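Local coordinates for fiber protein 2 (Fowl adenovirus 1, PDB 2VTW) that probably forms trimeric spikes on the capsid vertices whose C-terminal head domain, the part described here, attaches the virus to a host-cell receptor, at residues 133-138 and 144-149; 73-78 and 84-89; 35-40 and 44-49; 77-82 and 102-107. All coordinates share one frame; numbering follows the deposited sequence.

All four contacts lie in the head domain, a beta-rich unit that assembles as a trimer. Along the chain interaction 3, a hairpin of strands 28-40 and 43-53, comes first. Interactions 2 and 4 follow and share S77 and S78, where strand 71-76 runs into its loop; interaction 1, in the hairpin of strands 129-140 and 147-157, comes last. Centres of interactions 2, 3 and 4 lie 10 to 13 Å apart and the three touch, V76 and I88 packing on L35. The centre of interaction 1 lies about 20 Å from that of interaction 3, and it touches none of the others. Both hairpins touch the second subunit, and at interaction 1 the sheet continues into it.

Interaction 1. Residues 133-138 and 144-149; sequences SYRPIF and TGSIDV. With SO4 (sulfate ion), chain N.
In the beta hairpin of strands 129-140 and 147-157, Y134 and I147 form an antiparallel hydrogen-bonded pair, each backbone N donating to the other's O. One step along, at the non-hydrogen-bonded pair S133 and D148, the serine hydroxyl donates to the aspartate: OG meets OD1 at 2.8 Å, from above the carboxylate plane. On the face carrying Y134 and I147, Y134 CD2 touches V149 CG2 at 3.8 Å, obliquely to the ring, and beyond the ladder P136 CG rests on I147 CD1 at 3.7 Å. R135 stretches CG away from its own N (chi1 -177°), then bends at chi3. Its NH2 donates to O1 of a sulfate ion, probably from the crystallisation liquor, over 2.9 Å, and a water joins R135 NE, S146 OG and the same sulfate oxygen. R127 of the second subunit also binds this ion, while R135 NH1 bonds to that residue's backbone O; residues 133-135 pair with a strand of that subunit, carrying the sheet across the trimer interface. Near the turn, T144 OG1 donates to G145 O and lies at the edge of the F138 ring, near its plane, 3.0 Å from CE1.

Interaction 2. Residues 73-78 and 84-89; sequences TVWVSS and NPSNIG
W75, on the sheet strand 71-76, meets the type I beta turn from N84 to N87 in the loop that follows. The turn offers P85 and S86 to it. P85 CG sits over one face of the indole, displaced toward the rim, in a CH-pi contact 4.2 Å from the centroid of the five-membered ring and 22° off its normal; P85 CB touches CD1 at 3.8 Å. S86 reaches past the ring edge to the backbone: W75 N donates to OG at 3.0 Å, nearly straight (167°). With chi1 at -73° the hydroxyl lies beside its own N, which turns it toward the strand, and it also bonds to N20 O on strand 4-23. I88 brings CG1 against W75 O at 3.6 Å. A water bridges strand and turn, donating to W75 O and N84 OD1 and accepting from S86 N. The next shell is N84, whose amide fixes the turn from within. OD1 accepts from I88 N as well as from the water, and weakly from N87 N, while ND2 is shared between I88 O and L80 O. Outside, F115 and Y124 pack on the indole, and L166 touches both W75 and P85. The amide of N84 is held flat to its partner, ND2 meeting I88 O on a lone pair at 2.7 Å.

Interaction 3. Residues 35-40 and 44-49; sequences LQQINT and LTTSLY
L35 to N39 and L44 to L48 form an antiparallel ladder in the hairpin of strands 28-40 and 43-53, and the hydrogen-bonded pairs Q36 with S47 and I38 with T45 satisfy the backbone N and O of all four residues. The S47 N to Q36 O bond is short at 2.7 Å. Q37 and T46, a non-hydrogen-bonded pair, lie side by side, and the extended Q37 chain brings NE2 to T46 OG1, donating across 2.9 Å; the hydroxyl is in the amide plane and the bond almost straight (173°). Chi1 of T46 (-66°) places OG1 on the Q37 side while CG2 meets L35 CD1 at 3.6 Å. On the other face, a water links Q36 OE1 and S47 OG and bonds weakly to S47 O. A second water joins T40 OG1 to T45 OG1, and I38 CG1 lies along T45 CB at 3.9 Å. N39 is satisfied outside the pair, OD1 by G42 N and ND2 by the carbonyls of S102 and R200. The hairpin lies between strands 4-23 and 185-197, which continue the sheet through backbone bonds; T46 and L48 pack on strand 163-173, and Q36 and S47 touch P197 of the second subunit.

Interaction 4. Residues 77-82 and 102-107; sequences SSFLTQ and SFEPAR. With SO4 (sulfate ion), chain G.
Two loops of the head domain meet where S78 and F79, in an ST turn, pack against F103 and E104. S77 OG accepts from F79 N at 3.0 Å to make that turn, and is also bonded to C83 O. S78 leads: its CB lies on the F103 backbone carbon at 3.7 Å, and the hydroxyl, placed between its own N and carbonyl carbon (chi1 63°), touches E104 CA at 3.4 Å. The E104 chain is extended, so its carboxylate reaches the F79 ring, with CD 3.5 Å from CZ and the two planes 64° apart; OE2 lies at the ring edge, a position where the ring's partly positive hydrogens would be expected to welcome it. OE1 is held by a salt bridge to R200. On another part of the ring edge, O1 of a sulfate ion, probably from the crystallisation liquor, approaches CD1 at 3.5 Å. Sulfate O3 is gripped by T81 N, almost straight by Q82 N at 2.7 Å, and weakly by T81 OG1, while Q82 NE2 donates to O1. Y164 meets the F79 ring edge-to-face and also bonds to Q82 OE1. The contact is thus loop-on-loop packing beside the sheet, with an ST turn shaping one of the loops next to an anion site made of two backbone amides and the side chains of T81 and Q82.

Interaction 1. Residues 133-138 and 144-149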
loop_
_atom_site.group_PDB
_atom_site.type_symbol
_atom_site.label_atom_id
_atom_site.label_comp_id
_atom_site.label_asym_id
_atom_site.label_seq_id
_atom_site.Cartn_x
_atom_site.Cartn_y
_atom_site.Cartn_z
ATOM N N SER A 133 -0.050 1.691 9.122
ATOM C CA SER A 133 0.557 2.360 10.280
ATOM C C SER A 133 1.257 3.637 9.882
ATOM O O SER A 133 2.045 3.640 8.964
ATOM C CB SER A 133 1.523 1.410 11.002
ATOM O OG SER A 133 0.848 0.194 11.383
ATOM N N TYR A 134 0.940 4.740 10.565
ATOM C CA TYR A 134 1.579 6.037 10.290
ATOM C C TYR A 134 2.120 6.659 11.560
ATOM O O TYR A 134 1.643 6.404 12.664
ATOM C CB TYR A 134 0.593 7.057 9.651
ATOM C CG TYR A 134 0.050 6.585 8.363
ATOM C CD1 TYR A 134 0.541 7.049 7.150
ATOM C CD2 TYR A 134 -0.960 5.640 8.355
ATOM C CE1 TYR A 134 0.029 6.556 5.952
ATOM C CE2 TYR A 134 -1.464 5.152 7.189
ATOM C CZ TYR A 134 -0.960 5.601 5.997
ATOM O OH TYR A 134 -1.523 5.070 4.868
ATOM N N ARG A 135 3.128 7.485 11.379
ATOM C CA ARG A 135 3.512 8.400 12.431
ATOM C C ARG A 135 3.199 9.817 11.965
ATOM O O ARG A 135 3.708 10.259 10.942
ATOM C CB ARG A 135 4.983 8.260 12.790
ATOM C CG ARG A 135 5.382 9.171 13.940
ATOM C CD ARG A 135 6.876 9.170 14.195
ATOM N NE ARG A 135 7.299 7.977 14.937
ATOM C CZ ARG A 135 8.165 7.053 14.513
ATOM N NH1 ARG A 135 8.763 7.143 13.347
ATOM N NH2 ARG A 135 8.477 6.027 15.311
ATOM N N PRO A 136 2.378 10.535 12.743
ATOM C CA PRO A 136 2.078 11.923 12.428
ATOM C C PRO A 136 3.096 12.912 13.011
ATOM O O PRO A 136 3.961 12.535 13.809
ATOM C CB PRO A 136 0.740 12.133 13.116
ATOM C CG PRO A 136 0.837 11.320 14.330
ATOM C CD PRO A 136 1.710 10.118 13.994
ATOM N N ILE A 137 2.922 14.173 12.638
ATOM C CA ILE A 137 3.718 15.300 13.116
ATOM C C ILE A 137 2.892 16.112 14.148
ATOM O O ILE A 137 1.704 16.395 13.914
ATOM C CB ILE A 137 4.064 16.224 11.938
ATOM C CG1 ILE A 137 5.441 15.893 11.347
ATOM C CG2 ILE A 137 4.087 17.672 12.392
ATOM C CD1 ILE A 137 6.547 16.813 11.828
ATOM N N PHE A 138 3.517 16.505 15.260
ATOM C CA PHE A 138 2.870 17.366 16.253
ATOM C C PHE A 138 3.499 18.742 16.355
ATOM O O PHE A 138 4.638 18.968 15.941
ATOM C CB PHE A 138 2.937 16.787 17.662
ATOM C CG PHE A 138 2.649 15.340 17.740
ATOM C CD1 PHE A 138 1.490 14.833 17.213
ATOM C CD2 PHE A 138 3.535 14.481 18.371
ATOM C CE1 PHE A 138 1.225 13.473 17.277
ATOM C CE2 PHE A 138 3.277 13.114 18.437
ATOM C CZ PHE A 138 2.124 12.608 17.883
ATOM N N THR A 144 -0.285 12.238 20.208
ATOM C CA THR A 144 -1.133 11.063 19.937
ATOM C C THR A 144 -0.357 9.743 19.828
ATOM O O THR A 144 -0.960 8.657 19.800
ATOM C CB THR A 144 -1.871 11.240 18.581
ATOM O OG1 THR A 144 -0.908 11.391 17.528
ATOM C CG2 THR A 144 -2.803 12.481 18.609
ATOM N N GLY A 145 0.968 9.827 19.757
ATOM C CA GLY A 145 1.772 8.670 19.347
ATOM C C GLY A 145 1.545 8.366 17.857
ATOM O O GLY A 145 1.104 9.223 17.095
ATOM N N SER A 146 1.881 7.146 17.442
ATOM C CA SER A 146 1.576 6.677 16.081
ATOM C C SER A 146 0.062 6.440 15.931
ATOM O O SER A 146 -0.643 6.219 16.901
ATOM C CB SER A 146 2.355 5.392 15.736
ATOM O OG SER A 146 3.705 5.707 15.426
ATOM N N ILE A 147 -0.396 6.484 14.686
ATOM C CA ILE A 147 -1.814 6.378 14.338
ATOM C C ILE A 147 -1.920 5.324 13.231
ATOM O O ILE A 147 -1.311 5.457 12.187
ATOM C CB ILE A 147 -2.384 7.745 13.805
ATOM C CG1 ILE A 147 -2.338 8.832 14.884
ATOM C CG2 ILE A 147 -3.798 7.575 13.306
ATOM C CD1 ILE A 147 -2.695 10.250 14.368
ATOM N N ASP A 148 -2.662 4.259 13.490
ATOM C CA ASP A 148 -3.013 3.311 12.450
ATOM C C ASP A 148 -4.317 3.787 11.838
ATOM O O ASP A 148 -5.172 4.339 12.552
ATOM C CB ASP A 148 -3.231 1.940 13.042
ATOM C CG ASP A 148 -1.947 1.321 13.576
ATOM O OD1 ASP A 148 -0.868 1.613 13.017
ATOM O OD2 ASP A 148 -2.058 0.526 14.525
ATOM N N VAL A 149 -4.467 3.589 10.528
ATOM C CA VAL A 149 -5.713 3.902 9.841
ATOM C C VAL A 149 -6.341 2.639 9.231
ATOM O O VAL A 149 -5.712 1.965 8.395
ATOM C CB VAL A 149 -5.474 4.950 8.736
ATOM C CG1 VAL A 149 -6.815 5.461 8.200
ATOM C CG2 VAL A 149 -4.611 6.123 9.270
HETATM S S SO4 N . 9.387 6.653 18.790
HETATM O O1 SO4 N . 8.216 6.004 18.172
HETATM O O2 SO4 N . 9.183 8.102 18.891
HETATM O O3 SO4 N . 9.481 6.178 20.162
HETATM O O4 SO4 N . 10.641 6.378 18.082
HETATM O O HOH W 1 5.461 7.376 17.199
#

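Interaction 2. Residues 73-78 and 84-89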
loop_
_atom_site.group_PDB
_atom_site.type_symbol
_atom_site.label_atom_id
_atom_site.label_comp_id
_atom_site.label_asym_id
_atom_site.label_seq_id
_atom_site.Cartn_x
_atom_site.Cartn_y
_atom_site.Cartn_z
ATOM N N THR A 73 -13.090 9.210 12.789
ATOM C CA THR A 73 -13.422 8.769 11.430
ATOM C C THR A 73 -13.583 9.950 10.501
ATOM O O THR A 73 -14.178 10.980 10.864
ATOM C CB THR A 73 -14.696 7.909 11.425
ATOM O OG1 THR A 73 -14.502 6.783 12.283
ATOM C CG2 THR A 73 -15.086 7.440 10.007
ATOM N N VAL A 74 -13.030 9.794 9.309
ATOM C CA VAL A 74 -13.233 10.690 8.193
ATOM C C VAL A 74 -13.884 9.869 7.044
ATOM O O VAL A 74 -13.437 8.761 6.715
ATOM C CB VAL A 74 -11.896 11.310 7.724
ATOM C CG1 VAL A 74 -12.082 12.152 6.430
ATOM C CG2 VAL A 74 -11.325 12.170 8.833
ATOM N N TRP A 75 -14.968 10.405 6.483
ATOM C CA TRP A 75 -15.663 9.819 5.338
ATOM C C TRP A 75 -15.233 10.484 4.053
ATOM O O TRP A 75 -15.353 11.694 3.925
ATOM C CB TRP A 75 -17.184 9.981 5.508
ATOM C CG TRP A 75 -17.735 9.026 6.482
ATOM C CD1 TRP A 75 -17.989 9.253 7.789
ATOM C CD2 TRP A 75 -18.081 7.654 6.231
ATOM N NE1 TRP A 75 -18.472 8.110 8.377
ATOM C CE2 TRP A 75 -18.530 7.112 7.438
ATOM C CE3 TRP A 75 -18.020 6.830 5.108
ATOM C CZ2 TRP A 75 -18.951 5.792 7.546
ATOM C CZ3 TRP A 75 -18.434 5.530 5.216
ATOM C CH2 TRP A 75 -18.901 5.020 6.415
ATOM N N VAL A 76 -14.700 9.721 3.101
ATOM C CA VAL A 76 -14.477 10.262 1.749
ATOM C C VAL A 76 -15.667 9.870 0.875
ATOM O O VAL A 76 -16.058 8.680 0.825
ATOM C CB VAL A 76 -13.159 9.801 1.110
ATOM C CG1 VAL A 76 -13.085 10.202 -0.353
ATOM C CG2 VAL A 76 -11.992 10.394 1.881
ATOM N N SER A 77 -16.225 10.875 0.193
ATOM C CA SER A 77 -17.480 10.734 -0.550
ATOM C C SER A 77 -17.302 11.282 -1.928
ATOM O O SER A 77 -16.549 12.227 -2.112
ATOM C CB SER A 77 -18.617 11.462 0.166
ATOM O OG SER A 77 -19.845 11.336 -0.540
ATOM N N SER A 78 -17.935 10.603 -2.893
ATOM C CA SER A 78 -18.110 11.079 -4.244
ATOM C C SER A 78 -19.542 11.673 -4.463
ATOM O O SER A 78 -19.831 12.131 -5.550
ATOM C CB SER A 78 -17.900 9.941 -5.248
ATOM O OG SER A 78 -18.872 8.909 -5.074
ATOM N N ASN A 84 -22.610 12.818 2.266
ATOM C CA ASN A 84 -21.331 13.476 2.507
ATOM C C ASN A 84 -21.170 13.809 3.999
ATOM O O ASN A 84 -21.065 14.966 4.365
ATOM C CB ASN A 84 -21.258 14.744 1.664
ATOM C CG ASN A 84 -19.850 15.294 1.541
ATOM O OD1 ASN A 84 -18.884 14.730 2.098
ATOM N ND2 ASN A 84 -19.706 16.375 0.774
ATOM N N PRO A 85 -21.127 12.784 4.860
ATOM C CA PRO A 85 -21.131 12.958 6.322
ATOM C C PRO A 85 -20.041 13.882 6.886
ATOM O O PRO A 85 -20.260 14.502 7.931
ATOM C CB PRO A 85 -20.918 11.539 6.851
ATOM C CG PRO A 85 -21.230 10.629 5.728
ATOM C CD PRO A 85 -21.067 11.363 4.468
ATOM N N SER A 86 -18.910 13.971 6.183
ATOM C CA SER A 86 -17.713 14.706 6.620
ATOM C C SER A 86 -17.514 16.015 5.885
ATOM O O SER A 86 -16.600 16.748 6.195
ATOM C CB SER A 86 -16.443 13.824 6.446
ATOM O OG SER A 86 -16.411 12.796 7.434
ATOM N N ASN A 87 -18.353 16.288 4.891
ATOM C CA ASN A 87 -18.419 17.592 4.246
ATOM C C ASN A 87 -17.199 17.797 3.391
ATOM O O ASN A 87 -16.587 18.862 3.402
ATOM C CB ASN A 87 -18.614 18.713 5.297
ATOM C CG ASN A 87 -18.865 20.099 4.688
ATOM O OD1 ASN A 87 -19.441 20.239 3.591
ATOM N ND2 ASN A 87 -18.391 21.140 5.396
ATOM N N ILE A 88 -16.856 16.764 2.620
ATOM C CA ILE A 88 -15.879 16.932 1.555
ATOM C C ILE A 88 -16.415 18.004 0.623
ATOM O O ILE A 88 -17.545 17.915 0.181
ATOM C CB ILE A 88 -15.592 15.607 0.769
ATOM C CG1 ILE A 88 -15.182 14.480 1.724
ATOM C CG2 ILE A 88 -14.490 15.789 -0.255
ATOM C CD1 ILE A 88 -14.068 14.855 2.704
ATOM N N GLY A 89 -15.589 19.011 0.343
ATOM C CA GLY A 89 -15.959 20.130 -0.495
ATOM C C GLY A 89 -15.842 19.832 -1.976
ATOM O O GLY A 89 -15.184 18.864 -2.396
HETATM O O HOH W 2 -18.052 12.726 3.580
#

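Interaction 3. Residues 35-40 and 44-49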
loop_
_atom_site.group_PDB
_atom_site.type_symbol
_atom_site.label_atom_id
_atom_site.label_comp_id
_atom_site.label_asym_id
_atom_site.label_seq_id
_atom_site.Cartn_x
_atom_site.Cartn_y
_atom_site.Cartn_z
ATOM N N LEU A 35 -7.376 15.959 -0.179
ATOM C CA LEU A 35 -7.834 14.705 -0.796
ATOM C C LEU A 35 -7.493 14.741 -2.275
ATOM O O LEU A 35 -7.885 15.672 -2.985
ATOM C CB LEU A 35 -9.352 14.592 -0.629
ATOM C CG LEU A 35 -10.086 13.466 -1.365
ATOM C CD1 LEU A 35 -9.538 12.099 -0.874
ATOM C CD2 LEU A 35 -11.620 13.571 -1.139
ATOM N N GLN A 36 -6.717 13.770 -2.745
ATOM C CA GLN A 36 -6.340 13.681 -4.152
ATOM C C GLN A 36 -6.594 12.245 -4.562
ATOM O O GLN A 36 -5.979 11.327 -3.995
ATOM C CB GLN A 36 -4.871 14.041 -4.338
ATOM C CG GLN A 36 -4.560 15.540 -4.080
ATOM C CD GLN A 36 -3.088 15.842 -4.012
ATOM O OE1 GLN A 36 -2.465 15.600 -2.983
ATOM N NE2 GLN A 36 -2.513 16.360 -5.104
ATOM N N GLN A 37 -7.540 12.044 -5.480
ATOM C CA GLN A 37 -7.905 10.702 -5.991
ATOM C C GLN A 37 -7.649 10.581 -7.488
ATOM O O GLN A 37 -7.745 11.573 -8.228
ATOM C CB GLN A 37 -9.364 10.422 -5.731
ATOM C CG GLN A 37 -9.735 10.448 -4.267
ATOM C CD GLN A 37 -11.201 10.271 -4.032
ATOM O OE1 GLN A 37 -11.996 11.151 -4.361
ATOM N NE2 GLN A 37 -11.585 9.139 -3.434
ATOM N N ILE A 38 -7.293 9.379 -7.932
ATOM C CA ILE A 38 -7.218 9.064 -9.351
ATOM C C ILE A 38 -8.024 7.779 -9.612
ATOM O O ILE A 38 -8.102 6.892 -8.740
ATOM C CB ILE A 38 -5.745 8.976 -9.915
ATOM C CG1 ILE A 38 -4.977 7.840 -9.272
ATOM C CG2 ILE A 38 -4.966 10.374 -9.760
ATOM C CD1 ILE A 38 -3.768 7.299 -10.087
ATOM N N ASN A 39 -8.684 7.723 -10.769
ATOM C CA ASN A 39 -9.354 6.508 -11.245
ATOM C C ASN A 39 -8.567 6.123 -12.468
ATOM O O ASN A 39 -8.493 6.903 -13.415
ATOM C CB ASN A 39 -10.827 6.740 -11.607
ATOM C CG ASN A 39 -11.569 5.448 -12.072
ATOM O OD1 ASN A 39 -10.990 4.545 -12.643
ATOM N ND2 ASN A 39 -12.861 5.418 -11.870
ATOM N N THR A 40 -7.930 4.945 -12.405
ATOM C CA THR A 40 -7.220 4.374 -13.532
ATOM C C THR A 40 -7.981 3.128 -13.923
ATOM O O THR A 40 -7.877 2.088 -13.264
ATOM C CB THR A 40 -5.739 3.967 -13.161
ATOM O OG1 THR A 40 -5.048 5.086 -12.628
ATOM C CG2 THR A 40 -4.961 3.491 -14.365
ATOM N N LEU A 44 -9.488 2.734 -8.005
ATOM C CA LEU A 44 -9.471 3.992 -7.299
ATOM C C LEU A 44 -8.311 4.071 -6.309
ATOM O O LEU A 44 -8.224 3.266 -5.386
ATOM C CB LEU A 44 -10.790 4.149 -6.527
ATOM C CG LEU A 44 -11.076 5.509 -5.884
ATOM C CD1 LEU A 44 -11.240 6.645 -6.988
ATOM C CD2 LEU A 44 -12.296 5.383 -4.996
ATOM N N THR A 45 -7.455 5.073 -6.489
ATOM C CA THR A 45 -6.372 5.387 -5.538
ATOM C C THR A 45 -6.693 6.742 -4.916
ATOM O O THR A 45 -6.903 7.705 -5.640
ATOM C CB THR A 45 -4.997 5.479 -6.227
ATOM O OG1 THR A 45 -4.649 4.217 -6.787
ATOM C CG2 THR A 45 -3.922 5.888 -5.229
ATOM N N THR A 46 -6.751 6.764 -3.589
ATOM C CA THR A 46 -7.098 7.900 -2.785
ATOM C C THR A 46 -5.917 8.285 -1.882
ATOM O O THR A 46 -5.480 7.483 -1.054
ATOM C CB THR A 46 -8.322 7.550 -1.895
ATOM O OG1 THR A 46 -9.475 7.339 -2.728
ATOM C CG2 THR A 46 -8.615 8.648 -0.843
ATOM N N SER A 47 -5.413 9.504 -2.034
ATOM C CA SER A 47 -4.406 10.077 -1.124
ATOM C C SER A 47 -5.055 11.144 -0.258
ATOM O O SER A 47 -5.670 12.087 -0.771
ATOM C CB SER A 47 -3.236 10.669 -1.903
ATOM O OG SER A 47 -2.359 11.375 -1.034
ATOM N N LEU A 48 -4.924 10.978 1.055
ATOM C CA LEU A 48 -5.577 11.825 2.043
ATOM C C LEU A 48 -4.616 12.357 3.141
ATOM O O LEU A 48 -4.015 11.570 3.862
ATOM C CB LEU A 48 -6.709 11.037 2.719
ATOM C CG LEU A 48 -7.510 11.770 3.791
ATOM C CD1 LEU A 48 -8.319 12.895 3.111
ATOM C CD2 LEU A 48 -8.414 10.837 4.590
ATOM N N TYR A 49 -4.482 13.675 3.272
ATOM C CA TYR A 49 -3.877 14.277 4.465
ATOM C C TYR A 49 -4.971 14.834 5.392
ATOM O O TYR A 49 -5.982 15.372 4.916
ATOM C CB TYR A 49 -2.960 15.422 4.111
ATOM C CG TYR A 49 -1.738 15.121 3.271
ATOM C CD1 TYR A 49 -0.505 14.790 3.869
ATOM C CD2 TYR A 49 -1.787 15.231 1.902
ATOM C CE1 TYR A 49 0.620 14.564 3.095
ATOM C CE2 TYR A 49 -0.695 14.999 1.141
ATOM C CZ TYR A 49 0.509 14.663 1.729
ATOM O OH TYR A 49 1.590 14.447 0.889
HETATM O O HOH W 3 -3.268 13.971 -0.910
HETATM O O HOH W 4 -5.770 4.349 -9.565
#

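Interaction 4. Residues 77-82 and 102-107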
loop_
_atom_site.group_PDB
_atom_site.type_symbol
_atom_site.label_atom_id
_atom_site.label_comp_id
_atom_site.label_asym_id
_atom_site.label_seq_id
_atom_site.Cartn_x
_atom_site.Cartn_y
_atom_site.Cartn_z
ATOM N N SER A 77 -16.225 10.875 0.193
ATOM C CA SER A 77 -17.480 10.734 -0.550
ATOM C C SER A 77 -17.302 11.282 -1.928
ATOM O O SER A 77 -16.549 12.227 -2.112
ATOM C CB SER A 77 -18.617 11.462 0.166
ATOM O OG SER A 77 -19.845 11.336 -0.540
ATOM N N SER A 78 -17.935 10.603 -2.893
ATOM C CA SER A 78 -18.110 11.079 -4.244
ATOM C C SER A 78 -19.542 11.673 -4.463
ATOM O O SER A 78 -19.831 12.131 -5.550
ATOM C CB SER A 78 -17.900 9.941 -5.248
ATOM O OG SER A 78 -18.872 8.909 -5.074
ATOM N N PHE A 79 -20.398 11.621 -3.441
ATOM C CA PHE A 79 -21.783 12.134 -3.490
ATOM C C PHE A 79 -21.839 13.372 -2.590
ATOM O O PHE A 79 -22.295 13.310 -1.434
ATOM C CB PHE A 79 -22.775 11.088 -2.973
ATOM C CG PHE A 79 -22.732 9.767 -3.715
ATOM C CD1 PHE A 79 -23.300 9.641 -4.975
ATOM C CD2 PHE A 79 -22.121 8.653 -3.144
ATOM C CE1 PHE A 79 -23.280 8.429 -5.643
ATOM C CE2 PHE A 79 -22.097 7.443 -3.803
ATOM C CZ PHE A 79 -22.675 7.322 -5.052
ATOM N N LEU A 80 -21.327 14.475 -3.113
ATOM C CA LEU A 80 -21.031 15.633 -2.290
ATOM C C LEU A 80 -22.274 16.356 -1.812
ATOM O O LEU A 80 -22.173 17.124 -0.865
ATOM C CB LEU A 80 -20.110 16.613 -3.023
ATOM C CG LEU A 80 -18.722 16.073 -3.405
ATOM C CD1 LEU A 80 -17.839 17.141 -4.013
ATOM C CD2 LEU A 80 -18.058 15.436 -2.176
ATOM N N THR A 81 -23.434 16.106 -2.434
ATOM C CA THR A 81 -24.706 16.635 -1.905
ATOM C C THR A 81 -25.597 15.561 -1.281
ATOM O O THR A 81 -26.087 15.749 -0.165
ATOM C CB THR A 81 -25.466 17.481 -2.981
ATOM O OG1 THR A 81 -25.527 16.754 -4.217
ATOM C CG2 THR A 81 -24.730 18.772 -3.243
ATOM N N GLN A 82 -25.755 14.414 -1.943
ATOM C CA GLN A 82 -26.657 13.359 -1.442
ATOM C C GLN A 82 -26.158 12.564 -0.229
ATOM O O GLN A 82 -26.969 12.080 0.573
ATOM C CB GLN A 82 -26.991 12.344 -2.550
ATOM C CG GLN A 82 -27.563 12.896 -3.852
ATOM C CD GLN A 82 -27.866 11.781 -4.848
ATOM O OE1 GLN A 82 -28.714 10.920 -4.591
ATOM N NE2 GLN A 82 -27.163 11.774 -5.974
ATOM N N SER A 102 -17.084 8.948 -11.336
ATOM C CA SER A 102 -15.827 8.288 -11.622
ATOM C C SER A 102 -15.014 7.996 -10.333
ATOM O O SER A 102 -14.023 7.245 -10.384
ATOM C CB SER A 102 -15.009 9.126 -12.591
ATOM O OG SER A 102 -15.748 9.446 -13.757
ATOM N N PHE A 103 -15.439 8.546 -9.195
ATOM C CA PHE A 103 -14.728 8.358 -7.935
ATOM C C PHE A 103 -15.520 7.609 -6.877
ATOM O O PHE A 103 -15.091 7.498 -5.724
ATOM C CB PHE A 103 -14.192 9.715 -7.455
ATOM C CG PHE A 103 -13.408 10.375 -8.492
ATOM C CD1 PHE A 103 -12.080 10.000 -8.727
ATOM C CD2 PHE A 103 -14.010 11.272 -9.366
ATOM C CE1 PHE A 103 -11.369 10.563 -9.758
ATOM C CE2 PHE A 103 -13.290 11.829 -10.411
ATOM C CZ PHE A 103 -11.967 11.470 -10.611
ATOM N N GLU A 104 -16.655 7.049 -7.296
ATOM C CA GLU A 104 -17.438 6.189 -6.453
ATOM C C GLU A 104 -16.726 4.846 -6.355
ATOM O O GLU A 104 -16.409 4.241 -7.373
ATOM C CB GLU A 104 -18.818 5.960 -7.049
ATOM C CG GLU A 104 -19.761 5.171 -6.154
ATOM C CD GLU A 104 -21.065 4.757 -6.865
ATOM O OE1 GLU A 104 -21.355 5.292 -7.972
ATOM O OE2 GLU A 104 -21.793 3.920 -6.274
ATOM N N PRO A 105 -16.499 4.376 -5.123
ATOM C CA PRO A 105 -15.922 3.042 -4.960
ATOM C C PRO A 105 -16.950 1.951 -5.245
ATOM O O PRO A 105 -18.155 2.144 -4.999
ATOM C CB PRO A 105 -15.527 3.034 -3.499
ATOM C CG PRO A 105 -16.557 3.957 -2.846
ATOM C CD PRO A 105 -16.746 5.041 -3.833
ATOM N N ALA A 106 -16.490 0.816 -5.767
ATOM C CA ALA A 106 -17.374 -0.322 -5.995
ATOM C C ALA A 106 -17.991 -0.805 -4.705
ATOM O O ALA A 106 -17.450 -0.608 -3.620
ATOM C CB ALA A 106 -16.617 -1.483 -6.735
ATOM N N ARG A 107 -19.151 -1.436 -4.811
ATOM C CA ARG A 107 -19.800 -2.076 -3.679
ATOM C C ARG A 107 -18.768 -3.012 -3.084
ATOM O O ARG A 107 -18.080 -3.693 -3.828
ATOM C CB ARG A 107 -21.006 -2.900 -4.171
ATOM C CG ARG A 107 -21.974 -3.452 -3.095
ATOM C CD ARG A 107 -22.854 -4.658 -3.648
ATOM N NE ARG A 107 -22.432 -5.958 -3.060
ATOM C CZ ARG A 107 -22.151 -7.080 -3.727
ATOM N NH1 ARG A 107 -22.255 -7.162 -5.046
ATOM N NH2 ARG A 107 -21.778 -8.157 -3.061
HETATM S S SO4 G . -24.375 14.099 -5.786
HETATM O O1 SO4 G . -24.185 12.754 -6.297
HETATM O O2 SO4 G . -25.629 14.589 -6.323
HETATM O O3 SO4 G . -24.457 14.128 -4.337
HETATM O O4 SO4 G . -23.329 14.933 -6.333
#